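Local coordinates for CRISPR-associated endonuclease Cas1 (Thermotoga maritima, PDB 4XTK), which probably acts as a metal-dependent double-stranded DNA endonuclease of the CRISPR adaptive immune system, working as a homodimer that joins with Cas2, at residues R174-R180 with F188-S194. Numbering follows the deposited sequence.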
loop_
_atom_site.group_PDB
_atom_site.type_symbol
_atom_site.label_atom_id
_atom_site.label_comp_id
_atom_site.label_asym_id
_atom_site.label_seq_id
_atom_site.Cartn_x
_atom_site.Cartn_y
_atom_site.Cartn_z
ATOM N N ARG E 174 -22.637 23.776 -31.256
ATOM C CA ARG E 174 -22.084 24.344 -30.028
ATOM C C ARG E 174 -21.491 23.239 -29.158
ATOM O O ARG E 174 -20.624 23.486 -28.322
ATOM C CB ARG E 174 -23.151 25.101 -29.234
ATOM C CG ARG E 174 -23.659 26.374 -29.882
ATOM C CD ARG E 174 -24.769 26.985 -29.045
ATOM N NE ARG E 174 -25.827 26.014 -28.766
ATOM C CZ ARG E 174 -26.963 26.295 -28.134
ATOM N NH1 ARG E 174 -27.204 27.531 -27.715
ATOM N NH2 ARG E 174 -27.861 25.342 -27.928
ATOM N N PHE E 175 -22.022 22.034 -29.334
ATOM C CA PHE E 175 -21.609 20.851 -28.592
ATOM C C PHE E 175 -20.673 19.889 -29.325
ATOM O O PHE E 175 -20.413 18.797 -28.833
ATOM C CB PHE E 175 -22.854 20.111 -28.107
ATOM C CG PHE E 175 -23.553 20.825 -26.997
ATOM C CD1 PHE E 175 -24.493 21.804 -27.271
ATOM C CD2 PHE E 175 -23.231 20.556 -25.676
ATOM C CE1 PHE E 175 -25.119 22.483 -26.251
ATOM C CE2 PHE E 175 -23.854 21.230 -24.648
ATOM C CZ PHE E 175 -24.798 22.193 -24.935
ATOM N N ARG E 176 -20.217 20.251 -30.518
ATOM C CA ARG E 176 -19.229 19.423 -31.216
ATOM C C ARG E 176 -17.853 19.517 -30.558
ATOM O O ARG E 176 -17.469 20.564 -30.033
ATOM C CB ARG E 176 -19.130 19.810 -32.698
ATOM C CG ARG E 176 -20.418 19.564 -33.455
ATOM C CD ARG E 176 -20.247 19.618 -34.953
ATOM N NE ARG E 176 -21.432 19.084 -35.618
ATOM C CZ ARG E 176 -21.426 18.524 -36.822
ATOM N NH1 ARG E 176 -20.292 18.419 -37.504
ATOM N NH2 ARG E 176 -22.555 18.062 -37.341
ATOM N N ILE E 177 -17.122 18.407 -30.584
ATOM C CA ILE E 177 -15.786 18.347 -30.004
ATOM C C ILE E 177 -14.814 19.226 -30.775
ATOM O O ILE E 177 -13.886 19.791 -30.195
ATOM C CB ILE E 177 -15.250 16.906 -29.987
ATOM C CG1 ILE E 177 -16.269 15.973 -29.324
ATOM C CG2 ILE E 177 -13.888 16.837 -29.299
ATOM C CD1 ILE E 177 -15.988 14.505 -29.550
ATOM N N GLU E 178 -15.071 19.370 -32.075
ATOM C CA GLU E 178 -14.124 19.989 -32.995
ATOM C C GLU E 178 -12.813 19.204 -32.923
ATOM O O GLU E 178 -12.753 18.041 -33.326
ATOM C CB GLU E 178 -13.913 21.469 -32.669
ATOM C CG GLU E 178 -15.160 22.329 -32.842
ATOM C CD GLU E 178 -15.714 22.292 -34.258
ATOM O OE1 GLU E 178 -14.933 22.513 -35.210
ATOM O OE2 GLU E 178 -16.932 22.049 -34.419
ATOM N N LYS E 179 -11.765 19.842 -32.429
ATOM C CA LYS E 179 -10.495 19.166 -32.209
ATOM C C LYS E 179 -10.286 18.862 -30.721
ATOM O O LYS E 179 -10.454 19.743 -29.888
ATOM C CB LYS E 179 -9.367 20.039 -32.754
ATOM C CG LYS E 179 -7.977 19.445 -32.766
ATOM C CD LYS E 179 -7.039 20.473 -33.420
ATOM C CE LYS E 179 -5.606 19.986 -33.556
ATOM N NZ LYS E 179 -5.460 18.910 -34.572
ATOM N N ARG E 180 -9.959 17.614 -30.382
ATOM C CA ARG E 180 -9.471 17.294 -29.034
ATOM C C ARG E 180 -8.021 16.838 -29.051
ATOM O O ARG E 180 -7.686 15.812 -29.644
ATOM C CB ARG E 180 -10.306 16.209 -28.352
ATOM C CG ARG E 180 -9.789 15.893 -26.932
ATOM C CD ARG E 180 -10.787 15.103 -26.107
ATOM N NE ARG E 180 -10.358 14.932 -24.718
ATOM C CZ ARG E 180 -10.765 15.698 -23.708
ATOM N NH1 ARG E 180 -11.609 16.698 -23.930
ATOM N NH2 ARG E 180 -10.334 15.466 -22.474
ATOM N N PHE E 188 -17.952 23.251 -24.729
ATOM C CA PHE E 188 -18.845 22.386 -23.969
ATOM C C PHE E 188 -18.400 20.925 -24.009
ATOM O O PHE E 188 -18.224 20.298 -22.967
ATOM C CB PHE E 188 -20.277 22.511 -24.491
ATOM C CG PHE E 188 -20.874 23.873 -24.296
ATOM C CD1 PHE E 188 -20.537 24.641 -23.195
ATOM C CD2 PHE E 188 -21.777 24.383 -25.211
ATOM C CE1 PHE E 188 -21.092 25.891 -23.009
ATOM C CE2 PHE E 188 -22.333 25.636 -25.035
ATOM C CZ PHE E 188 -21.990 26.389 -23.930
ATOM N N ALA E 189 -18.203 20.404 -25.216
ATOM C CA ALA E 189 -17.928 18.986 -25.414
ATOM C C ALA E 189 -16.660 18.522 -24.700
ATOM O O ALA E 189 -16.660 17.473 -24.060
ATOM C CB ALA E 189 -17.839 18.674 -26.899
ATOM N N ASN E 190 -15.583 19.295 -24.798
ATOM C CA ASN E 190 -14.340 18.901 -24.150
ATOM C C ASN E 190 -14.411 19.012 -22.626
ATOM O O ASN E 190 -13.702 18.298 -21.912
ATOM C CB ASN E 190 -13.163 19.717 -24.687
ATOM C CG ASN E 190 -12.747 19.278 -26.077
ATOM O OD1 ASN E 190 -12.251 18.169 -26.262
ATOM N ND2 ASN E 190 -12.928 20.152 -27.059
ATOM N N THR E 191 -15.269 19.891 -22.125
ATOM C CA THR E 191 -15.507 19.967 -20.689
ATOM C C THR E 191 -16.154 18.675 -20.199
ATOM O O THR E 191 -15.842 18.181 -19.114
ATOM C CB THR E 191 -16.408 21.155 -20.325
ATOM O OG1 THR E 191 -15.757 22.374 -20.698
ATOM C CG2 THR E 191 -16.696 21.173 -18.828
ATOM N N LEU E 192 -17.054 18.133 -21.013
ATOM C CA LEU E 192 -17.730 16.886 -20.690
ATOM C C LEU E 192 -16.799 15.682 -20.811
ATOM O O LEU E 192 -16.706 14.869 -19.888
ATOM C CB LEU E 192 -18.952 16.698 -21.588
ATOM C CG LEU E 192 -20.125 17.623 -21.274
ATOM C CD1 LEU E 192 -21.174 17.511 -22.356
ATOM C CD2 LEU E 192 -20.724 17.298 -19.910
ATOM N N ILE E 193 -16.115 15.576 -21.950
ATOM C CA ILE E 193 -15.193 14.472 -22.184
ATOM C C ILE E 193 -14.124 14.423 -21.089
ATOM O O ILE E 193 -13.838 13.360 -20.541
ATOM C CB ILE E 193 -14.514 14.576 -23.565
ATOM C CG1 ILE E 193 -15.565 14.608 -24.677
ATOM C CG2 ILE E 193 -13.542 13.419 -23.775
ATOM C CD1 ILE E 193 -16.432 13.377 -24.728
ATOM N N SER E 194 -13.556 15.581 -20.760
ATOM C CA SER E 194 -12.563 15.658 -19.695
ATOM C C SER E 194 -13.143 15.189 -18.376
ATOM O O SER E 194 -12.507 14.423 -17.648
ATOM C CB SER E 194 -12.029 17.080 -19.545
ATOM O OG SER E 194 -11.214 17.424 -20.651
HETATM O O HOH W 1 -18.166 21.906 -27.646
HETATM O O HOH W 2 -18.985 25.542 -26.181
#
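Residues 174-180, in the loop after helix 148-166, fold back over the first two turns of helix 188-208 in the helical domain of Cas1. Such a helix start exposes amide groups that need acceptors, and water can supply them. One water accepts from Ala189 N (2.9 Å) and donates to Arg174 O (3.0 Å) and Arg176 O (2.8 Å); a second accepts from Phe188 N (2.9 Å) and donates weakly to Arg174 O (3.4 Å). The small Ala189 permits close approach, its CB 3.2 Å from Phe175 O, while the Phe175 and Phe188 rings meet obliquely, centroids 4.9 Å apart. Phe247 and Val251 of helix 230-252 extend this apolar layer. Further along, Arg180, whose side chain lies about 9 Å from that of Glu236, a probable manganese ligand, reaches the helix with its guanidinium: Ile193 CG2 covers one face, and at the edge NH1 donates to Asn190 OD1 (2.8 Å) and NH2 to Ser194 OG (2.8 Å), which itself donates to Asn190 O at 2.9 Å.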